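Deoxyribose-phosphate aldolase (Toxoplasma gondii, PDB 4EIV) is a member of the class I aldolase family, built as a parallel eight-stranded beta/alpha (TIM) barrel and found here as an assembly of two chains. Local coordinates at residues I202-A205 against L206-M210; A171-A174 against A175-G179; R260-R264 against D265-V269; T195-T198 against V199-S203. All coordinates share one frame; numbering follows the deposited sequence.

Interaction 1: residues I202-A205 against L206-M210; sequences ISIA and LREYM
R207 folds back along helix 196-210 over the turn that holds S203 and I204. CB of R207 starts near the backbone, 3.4 Å from S203 O. CG stands anti to the backbone N (chi1 -177°), and the chain then bends at chi3. This bend turns the guanidinium back over S203 O, which lies 4.0 Å from the guanidinium plane, over its centre. The oxygen faces the flat of the group and is not bonded to it. NH1 of R207 reaches I204, 3.8 Å from CA of I204 and 3.9 Å from its CG1. NH2 comes near CB of S203 and makes a weak hydrogen bond to N257.

I204 also meets E208, one turn on. The two side chains run side by side in the same direction, and CG2 of I204 is 3.5 Å from OE1 of E208. The backbone is regular helix, with E208 N bonded to I204 O at 2.9 Å and Y209 N bonded to A205 O at 2.9 Å. The carbonyls of I202 to A205 are each taken by an N-H four residues on. On another side of the helix, A205 and Y209 pack on helix 165-178, and Y209 OH bonds to R230. The side chains of I204, R207 and E208 add mostly van der Waals contact, and the charge of R207 probably gives S203 O a favourable electrostatic neighbour.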
loop_
_atom_site.group_PDB
_atom_site.type_symbol
_atom_site.label_atom_id
_atom_site.label_comp_id
_atom_site.label_asym_id
_atom_site.label_seq_id
_atom_site.Cartn_x
_atom_site.Cartn_y
_atom_site.Cartn_z
ATOM N N ILE A 202 19.838 -9.245 0.995
ATOM C CA ILE A 202 19.455 -8.267 1.985
ATOM C C ILE A 202 18.136 -8.669 2.667
ATOM O O ILE A 202 17.984 -8.533 3.886
ATOM C CB ILE A 202 19.397 -6.859 1.353
ATOM C CG1 ILE A 202 20.825 -6.427 1.006
ATOM C CG2 ILE A 202 18.770 -5.855 2.323
ATOM C CD1 ILE A 202 20.926 -5.180 0.134
ATOM N N SER A 203 17.183 -9.154 1.883
ATOM C CA SER A 203 15.905 -9.605 2.411
ATOM C C SER A 203 16.066 -10.743 3.395
ATOM O O SER A 203 15.431 -10.733 4.445
ATOM C CB SER A 203 14.978 -10.021 1.274
ATOM O OG SER A 203 14.634 -8.907 0.461
ATOM N N ILE A 204 16.937 -11.699 3.084
ATOM C CA ILE A 204 17.191 -12.812 4.005
ATOM C C ILE A 204 17.788 -12.287 5.307
ATOM O O ILE A 204 17.379 -12.672 6.411
ATOM C CB ILE A 204 18.164 -13.820 3.403
ATOM C CG1 ILE A 204 17.499 -14.545 2.238
ATOM C CG2 ILE A 204 18.615 -14.844 4.452
ATOM C CD1 ILE A 204 18.491 -15.359 1.428
ATOM N N ALA A 205 18.775 -11.402 5.191
ATOM C CA ALA A 205 19.417 -10.840 6.369
ATOM C C ALA A 205 18.422 -10.145 7.284
ATOM O O ALA A 205 18.431 -10.325 8.512
ATOM C CB ALA A 205 20.530 -9.872 5.968
ATOM N N LEU A 206 17.556 -9.334 6.697
ATOM C CA LEU A 206 16.564 -8.629 7.487
ATOM C C LEU A 206 15.553 -9.591 8.123
ATOM O O LEU A 206 15.200 -9.429 9.289
ATOM C CB LEU A 206 15.865 -7.593 6.635
ATOM C CG LEU A 206 14.815 -6.766 7.346
ATOM C CD1 LEU A 206 15.344 -6.140 8.623
ATOM C CD2 LEU A 206 14.306 -5.724 6.388
ATOM N N ARG A 207 15.105 -10.596 7.371
ATOM C CA ARG A 207 14.149 -11.590 7.879
ATOM C C ARG A 207 14.726 -12.287 9.100
ATOM O O ARG A 207 14.065 -12.406 10.131
ATOM C CB ARG A 207 13.829 -12.623 6.786
ATOM C CG ARG A 207 12.769 -13.663 7.194
ATOM C CD ARG A 207 12.316 -14.559 6.030
ATOM N NE ARG A 207 12.020 -13.754 4.837
ATOM C CZ ARG A 207 12.743 -13.710 3.711
ATOM N NH1 ARG A 207 13.804 -14.492 3.520
ATOM N NH2 ARG A 207 12.372 -12.895 2.727
ATOM N N GLU A 208 15.973 -12.725 8.992
ATOM C CA GLU A 208 16.629 -13.433 10.080
ATOM C C GLU A 208 16.914 -12.545 11.264
ATOM O O GLU A 208 16.835 -12.987 12.397
ATOM C CB GLU A 208 17.903 -14.100 9.588
ATOM C CG GLU A 208 17.595 -15.192 8.602
ATOM C CD GLU A 208 18.822 -15.852 8.030
ATOM O OE1 GLU A 208 18.636 -16.863 7.326
ATOM O OE2 GLU A 208 19.952 -15.372 8.275
ATOM N N TYR A 209 17.246 -11.287 11.007
ATOM C CA TYR A 209 17.501 -10.347 12.083
ATOM C C TYR A 209 16.227 -10.114 12.904
ATOM O O TYR A 209 16.270 -10.040 14.155
ATOM C CB TYR A 209 18.023 -9.034 11.507
ATOM C CG TYR A 209 18.406 -8.071 12.584
ATOM C CD1 TYR A 209 19.603 -8.219 13.272
ATOM C CD2 TYR A 209 17.566 -7.023 12.940
ATOM C CE1 TYR A 209 19.960 -7.342 14.274
ATOM C CE2 TYR A 209 17.911 -6.144 13.937
ATOM C CZ TYR A 209 19.113 -6.306 14.604
ATOM O OH TYR A 209 19.466 -5.445 15.603
ATOM N N MET A 210 15.089 -10.027 12.216
ATOM C CA MET A 210 13.801 -9.811 12.895
ATOM C C MET A 210 13.354 -10.981 13.769
ATOM O O MET A 210 12.660 -10.767 14.767
ATOM C CB MET A 210 12.695 -9.488 11.887
ATOM C CG MET A 210 12.883 -8.200 11.117
ATOM S SD MET A 210 13.187 -6.728 12.113
ATOM C CE MET A 210 12.610 -5.503 10.929
#

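Interaction 2: residues A171-A174 against A175-G179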
loop_
_atom_site.group_PDB
_atom_site.type_symbol
_atom_site.label_atom_id
_atom_site.label_comp_id
_atom_site.label_asym_id
_atom_site.label_seq_id
_atom_site.Cartn_x
_atom_site.Cartn_y
_atom_site.Cartn_z
ATOM N N ALA A 171 27.824 -7.488 5.717
ATOM C CA ALA A 171 27.719 -6.030 5.844
ATOM C C ALA A 171 26.298 -5.660 6.305
ATOM O O ALA A 171 26.124 -4.817 7.183
ATOM C CB ALA A 171 28.042 -5.366 4.519
ATOM N N ALA A 172 25.290 -6.322 5.727
ATOM C CA ALA A 172 23.896 -6.108 6.106
ATOM C C ALA A 172 23.680 -6.385 7.592
ATOM O O ALA A 172 23.100 -5.569 8.304
ATOM C CB ALA A 172 22.978 -6.974 5.248
ATOM N N VAL A 173 24.157 -7.547 8.058
ATOM C CA VAL A 173 23.970 -7.907 9.470
ATOM C C VAL A 173 24.697 -6.930 10.376
ATOM O O VAL A 173 24.153 -6.519 11.395
ATOM C CB VAL A 173 24.392 -9.366 9.740
ATOM C CG1 VAL A 173 24.394 -9.676 11.237
ATOM C CG2 VAL A 173 23.491 -10.329 8.944
ATOM N N ALA A 174 25.920 -6.561 10.026
ATOM C CA ALA A 174 26.668 -5.604 10.850
ATOM C C ALA A 174 25.950 -4.246 10.926
ATOM O O ALA A 174 25.914 -3.624 11.967
ATOM C CB ALA A 174 28.104 -5.431 10.332
ATOM N N ALA A 175 25.357 -3.803 9.834
ATOM C CA ALA A 175 24.631 -2.534 9.792
ATOM C C ALA A 175 23.386 -2.616 10.672
ATOM O O ALA A 175 23.065 -1.661 11.370
ATOM C CB ALA A 175 24.254 -2.229 8.361
ATOM N N LEU A 176 22.693 -3.756 10.634
ATOM C CA LEU A 176 21.537 -3.978 11.494
ATOM C C LEU A 176 21.951 -3.953 12.965
ATOM O O LEU A 176 21.308 -3.301 13.800
ATOM C CB LEU A 176 20.829 -5.295 11.164
ATOM C CG LEU A 176 20.190 -5.318 9.776
ATOM C CD1 LEU A 176 19.777 -6.746 9.426
ATOM C CD2 LEU A 176 18.992 -4.338 9.678
ATOM N N GLU A 177 23.028 -4.676 13.303
ATOM C CA GLU A 177 23.508 -4.707 14.692
ATOM C C GLU A 177 23.942 -3.322 15.152
ATOM O O GLU A 177 23.809 -2.988 16.331
ATOM C CB GLU A 177 24.653 -5.715 14.839
ATOM C CG GLU A 177 24.210 -7.158 14.630
ATOM C CD GLU A 177 25.344 -8.181 14.560
ATOM O OE1 GLU A 177 26.518 -7.793 14.355
ATOM O OE2 GLU A 177 25.041 -9.391 14.677
ATOM N N GLY A 178 24.461 -2.520 14.232
ATOM C CA GLY A 178 24.867 -1.168 14.549
ATOM C C GLY A 178 23.715 -0.204 14.800
ATOM O O GLY A 178 23.934 0.881 15.328
ATOM N N GLY A 179 22.498 -0.588 14.420
ATOM C CA GLY A 179 21.326 0.267 14.601
ATOM C C GLY A 179 20.678 0.844 13.348
ATOM O O GLY A 179 19.899 1.777 13.434
#
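The carboxylate of E177 is the flat group here. OE2 of E177 meets the methyl CG1 of V173 at 3.5 Å, where the two side chains cross at a slant. OE1 lies on the other branch, near V173 O and CA of A174, and has a weak, long ion pair with R138 of helix 130-148. The E177 chain is extended beyond CG, and CG of E177 passes 3.3 Å from V173 O. V173 puts CG1 anti to the backbone N (chi1 172°), on the side where the glutamate arrives.

Small side chains line the buried side of helix 165-178. A172 and A175 lie against L183 of strand 182-184, and A174 lies against helix 130-148. L176 sets its CG 3.3 Å from A172 O and packs on L183 and I232. G178 N bonds to A174 O at 2.9 Å, and G179 N bonds to L176 O at 3.0 Å. G179 has positive phi (111°) and ends the helix in a Schellman motif. This helix links strands 152-156 and 182-184 in a beta-alpha-beta unit. The chemistry is divided: the small alanine methyls probably let the helix lie close to L157 and L183, while the glutamate keeps its charge at the exposed surface.

Interaction 3: residues R260-R264 against D265-V269; sequences RSIVR and DKFRV
R268 bends at chi2 (-72°) and swings its guanidinium back to R264 O, on the turn leading into strand 267-271 of the TIM barrel. NE of R268 bonds to R264 O at 2.8 Å, in the carbonyl plane. NH2 of R268 bonds to R264 O at 3.0 Å. The oxygen lies in the guanidinium plane, so two nitrogens grip one atom side-on. NH1 forms salt bridges to E31 and E116. The buried guanidinium is therefore held by the turn carbonyl on NE and NH2 and by glutamates of strands 30-34 and 116-120 on NH1.

F267 has CG anti to the backbone N (chi1 -177°), and its ring lies beside I262. CG2 of I262 sits over one face of the F267 ring, offset toward the rim, 4.0 Å from its centroid, in a CH-pi contact. F29 meets the F267 ring edge-to-face. I262 also touches F21 of the second subunit.

CG of K266 lies 3.5 Å from CG2 of V263, a tight carbon contact. K266 N bonds to V263 O at 2.9 Å, with the donor above the carbonyl plane. Two waters bridge the 260-261 backbone and K266. One donates to R260 O and accepts a weak bond from K266 NZ. The other donates to S261 O at 2.8 Å and to K266 O at 2.7 Å.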
loop_
_atom_site.group_PDB
_atom_site.type_symbol
_atom_site.label_atom_id
_atom_site.label_comp_id
_atom_site.label_asym_id
_atom_site.label_seq_id
_atom_site.Cartn_x
_atom_site.Cartn_y
_atom_site.Cartn_z
ATOM N N ARG A 260 2.634 -6.655 2.306
ATOM C CA ARG A 260 2.760 -5.599 3.302
ATOM C C ARG A 260 4.154 -4.964 3.354
ATOM O O ARG A 260 4.338 -3.952 4.016
ATOM C CB ARG A 260 2.368 -6.129 4.673
ATOM C CG ARG A 260 0.901 -6.522 4.769
ATOM C CD ARG A 260 0.578 -7.111 6.143
ATOM N NE ARG A 260 -0.848 -7.407 6.287
ATOM C CZ ARG A 260 -1.473 -8.477 5.782
ATOM N NH1 ARG A 260 -2.782 -8.632 5.990
ATOM N NH2 ARG A 260 -0.810 -9.390 5.060
ATOM N N SER A 261 5.128 -5.528 2.650
ATOM C CA SER A 261 6.483 -4.970 2.669
ATOM C C SER A 261 6.653 -3.745 1.798
ATOM O O SER A 261 7.614 -2.997 1.997
ATOM C CB SER A 261 7.509 -6.007 2.231
ATOM O OG SER A 261 7.447 -6.331 0.865
ATOM N N ILE A 262 5.746 -3.520 0.851
ATOM C CA ILE A 262 5.907 -2.367 -0.033
ATOM C C ILE A 262 4.947 -1.251 0.389
ATOM O O ILE A 262 3.919 -0.976 -0.238
ATOM C CB ILE A 262 5.875 -2.743 -1.555
ATOM C CG1 ILE A 262 4.606 -3.519 -1.930
ATOM C CG2 ILE A 262 7.105 -3.585 -1.929
ATOM C CD1 ILE A 262 4.379 -3.604 -3.439
ATOM N N VAL A 263 5.314 -0.653 1.515
ATOM C CA VAL A 263 4.658 0.525 2.075
ATOM C C VAL A 263 5.779 1.521 2.387
ATOM O O VAL A 263 6.920 1.126 2.742
ATOM C CB VAL A 263 3.772 0.216 3.300
ATOM C CG1 VAL A 263 2.645 -0.726 2.899
ATOM C CG2 VAL A 263 4.564 -0.330 4.461
ATOM N N ARG A 264 5.457 2.809 2.218
ATOM C CA ARG A 264 6.446 3.873 2.302
ATOM C C ARG A 264 7.259 3.850 3.581
ATOM O O ARG A 264 8.451 4.180 3.565
ATOM C CB ARG A 264 5.795 5.259 2.098
ATOM C CG ARG A 264 6.789 6.354 2.022
ATOM C CD ARG A 264 6.182 7.700 2.053
ATOM N NE ARG A 264 5.417 8.036 0.871
ATOM C CZ ARG A 264 4.925 9.250 0.655
ATOM N NH1 ARG A 264 5.122 10.223 1.538
ATOM N NH2 ARG A 264 4.238 9.489 -0.439
ATOM N N ASP A 265 6.630 3.471 4.690
ATOM C CA ASP A 265 7.320 3.420 5.972
ATOM C C ASP A 265 8.513 2.461 6.021
ATOM O O ASP A 265 9.477 2.730 6.723
ATOM C CB ASP A 265 6.354 3.073 7.113
ATOM C CG ASP A 265 5.576 4.266 7.606
ATOM O OD1 ASP A 265 5.120 5.076 6.777
ATOM O OD2 ASP A 265 5.416 4.393 8.838
ATOM N N LYS A 266 8.499 1.422 5.178
ATOM C CA LYS A 266 9.527 0.367 5.200
ATOM C C LYS A 266 10.118 0.014 3.832
ATOM O O LYS A 266 10.846 -0.974 3.710
ATOM C CB LYS A 266 8.979 -0.894 5.834
ATOM C CG LYS A 266 7.772 -1.474 5.137
ATOM C CD LYS A 266 7.202 -2.728 5.889
ATOM C CE LYS A 266 6.672 -2.457 7.306
ATOM N NZ LYS A 266 6.193 -3.688 8.014
ATOM N N PHE A 267 9.842 0.830 2.823
ATOM C CA PHE A 267 10.298 0.568 1.472
ATOM C C PHE A 267 10.524 1.859 0.741
ATOM O O PHE A 267 9.695 2.763 0.819
ATOM C CB PHE A 267 9.269 -0.266 0.736
ATOM C CG PHE A 267 9.702 -0.639 -0.624
ATOM C CD1 PHE A 267 10.838 -1.411 -0.808
ATOM C CD2 PHE A 267 8.985 -0.238 -1.732
ATOM C CE1 PHE A 267 11.249 -1.756 -2.084
ATOM C CE2 PHE A 267 9.388 -0.581 -3.011
ATOM C CZ PHE A 267 10.535 -1.352 -3.178
ATOM N N ARG A 268 11.657 1.942 0.029
ATOM C CA ARG A 268 11.963 3.103 -0.780
ATOM C C ARG A 268 12.660 2.613 -2.045
ATOM O O ARG A 268 13.330 1.560 -2.041
ATOM C CB ARG A 268 12.883 4.115 -0.077
ATOM C CG ARG A 268 12.430 4.612 1.249
ATOM C CD ARG A 268 11.232 5.580 1.176
ATOM N NE ARG A 268 10.629 5.602 2.491
ATOM C CZ ARG A 268 11.109 6.244 3.546
ATOM N NH1 ARG A 268 12.164 7.036 3.452
ATOM N NH2 ARG A 268 10.516 6.107 4.715
ATOM N N VAL A 269 12.524 3.389 -3.108
ATOM C CA VAL A 269 13.239 3.166 -4.330
ATOM C C VAL A 269 14.059 4.419 -4.580
ATOM O O VAL A 269 13.519 5.530 -4.654
ATOM C CB VAL A 269 12.310 2.897 -5.505
ATOM C CG1 VAL A 269 13.067 2.849 -6.816
ATOM C CG2 VAL A 269 11.564 1.603 -5.267
HETATM O O HOH W 1 3.371 -2.927 6.225
HETATM O O HOH W 2 10.145 -3.539 3.121
#

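Interaction 4: residues T195-T198 against V199-S203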
loop_
_atom_site.group_PDB
_atom_site.type_symbol
_atom_site.label_atom_id
_atom_site.label_comp_id
_atom_site.label_asym_id
_atom_site.label_seq_id
_atom_site.Cartn_x
_atom_site.Cartn_y
_atom_site.Cartn_z
ATOM N N THR A 195 20.583 -5.425 -7.572
ATOM C CA THR A 195 20.244 -6.532 -8.473
ATOM C C THR A 195 19.293 -7.457 -7.721
ATOM O O THR A 195 19.154 -7.374 -6.495
ATOM C CB THR A 195 21.445 -7.361 -8.891
ATOM O OG1 THR A 195 22.065 -7.893 -7.724
ATOM C CG2 THR A 195 22.457 -6.544 -9.722
ATOM N N MET A 196 18.628 -8.325 -8.465
ATOM C CA MET A 196 17.773 -9.334 -7.852
ATOM C C MET A 196 18.580 -10.097 -6.784
ATOM O O MET A 196 18.112 -10.347 -5.671
ATOM C CB MET A 196 17.254 -10.249 -8.958
ATOM C CG MET A 196 16.338 -11.350 -8.529
ATOM S SD MET A 196 15.771 -12.235 -9.993
ATOM C CE MET A 196 14.908 -13.592 -9.186
ATOM N N PHE A 197 19.819 -10.431 -7.119
ATOM C CA PHE A 197 20.710 -11.163 -6.217
ATOM C C PHE A 197 20.940 -10.414 -4.925
ATOM O O PHE A 197 20.754 -10.981 -3.858
ATOM C CB PHE A 197 22.043 -11.447 -6.952
ATOM C CG PHE A 197 23.112 -12.055 -6.091
ATOM C CD1 PHE A 197 23.060 -13.377 -5.727
ATOM C CD2 PHE A 197 24.170 -11.287 -5.650
ATOM C CE1 PHE A 197 24.058 -13.940 -4.929
ATOM C CE2 PHE A 197 25.175 -11.840 -4.871
ATOM C CZ PHE A 197 25.104 -13.157 -4.503
ATOM N N THR A 198 21.327 -9.144 -5.007
ATOM C CA THR A 198 21.591 -8.417 -3.760
ATOM C C THR A 198 20.328 -8.151 -2.964
ATOM O O THR A 198 20.360 -8.153 -1.728
ATOM C CB THR A 198 22.402 -7.120 -3.985
ATOM O OG1 THR A 198 21.666 -6.144 -4.738
ATOM C CG2 THR A 198 23.718 -7.415 -4.646
ATOM N N VAL A 199 19.214 -7.875 -3.632
ATOM C CA VAL A 199 17.966 -7.659 -2.893
ATOM C C VAL A 199 17.560 -8.948 -2.153
ATOM O O VAL A 199 17.041 -8.890 -1.037
ATOM C CB VAL A 199 16.839 -7.131 -3.827
ATOM C CG1 VAL A 199 15.457 -7.171 -3.130
ATOM C CG2 VAL A 199 17.174 -5.731 -4.301
ATOM N N HIS A 200 17.763 -10.101 -2.778
ATOM C CA HIS A 200 17.460 -11.371 -2.124
ATOM C C HIS A 200 18.300 -11.571 -0.847
ATOM O O HIS A 200 17.770 -11.900 0.218
ATOM C CB HIS A 200 17.666 -12.516 -3.138
ATOM C CG HIS A 200 17.413 -13.875 -2.578
ATOM N ND1 HIS A 200 18.393 -14.834 -2.475
ATOM C CD2 HIS A 200 16.298 -14.416 -2.040
ATOM C CE1 HIS A 200 17.880 -15.926 -1.941
ATOM N NE2 HIS A 200 16.610 -15.701 -1.667
ATOM N N LEU A 201 19.603 -11.304 -0.936
ATOM C CA LEU A 201 20.472 -11.437 0.224
ATOM C C LEU A 201 20.119 -10.495 1.353
ATOM O O LEU A 201 20.123 -10.874 2.521
ATOM C CB LEU A 201 21.944 -11.266 -0.178
ATOM C CG LEU A 201 22.541 -12.355 -1.057
ATOM C CD1 LEU A 201 24.027 -12.081 -1.212
ATOM C CD2 LEU A 201 22.302 -13.735 -0.446
ATOM N N ILE A 202 19.838 -9.245 0.995
ATOM C CA ILE A 202 19.455 -8.267 1.985
ATOM C C ILE A 202 18.136 -8.669 2.667
ATOM O O ILE A 202 17.984 -8.533 3.886
ATOM C CB ILE A 202 19.397 -6.859 1.353
ATOM C CG1 ILE A 202 20.825 -6.427 1.006
ATOM C CG2 ILE A 202 18.770 -5.855 2.323
ATOM C CD1 ILE A 202 20.926 -5.180 0.134
ATOM N N SER A 203 17.183 -9.154 1.883
ATOM C CA SER A 203 15.905 -9.605 2.411
ATOM C C SER A 203 16.066 -10.743 3.395
ATOM O O SER A 203 15.431 -10.733 4.445
ATOM C CB SER A 203 14.978 -10.021 1.274
ATOM O OG SER A 203 14.634 -8.907 0.461
HETATM O O HOH W 3 20.788 -13.921 -3.756
#
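V199 N bonds to T195 O at 2.9 Å and closes the first turn of helix 196-210. T195 and T198 tie the start of this helix together as a capping box. T198 N donates to T195 OG1 at 3.1 Å, and T195 N donates to T198 OG1 at 3.1 Å. T198 OG1 reaches back because it stands between its own backbone N and carbonyl carbon (chi1 66°).

The close-packed side holds V199 and I202. CG2 of V199 lies 3.4 Å from T195 O, and CG1 of I202 lies 3.3 Å from T198 O. Further on, V199 O is gripped twice, by N and OG of S203, from opposite faces of its plane.

The outer side is more exposed. CG of L201 lies over one face of the F197 ring, and CD1 of L201 is 3.6 Å from CZ of F197. Near it, a water donates to F197 O and lies in the ring plane of H200, 2.9 Å from ND1 of H200.

V199 packs on strand 233-237 and, with H200, on helix 243-257, where Q252 also bonds to M196 O. F197, T198 and L201 touch helix 165-178, and I202 meets I234 of strand 233-237.

Along the chain the order is interactions 2, 4, 1, 3. Interactions 4 and 1 lie on one helix, 196-210, share I202 and S203, and have centres about 11 Å apart. Interaction 2 lies on the preceding helix, 165-178. Its centre is about 10 Å from that of interaction 1, and the two touch through A172 with A205 and L176 with Y209. Interaction 3 lies at the last barrel strand, 267-271. It touches none of the others, and its centre is about 15 Å from those of interactions 1 and 4. Interactions 2, 4 and 1 therefore lie on two neighbouring helices of the outer layer, and interaction 3 at the entry to the strand that closes the barrel.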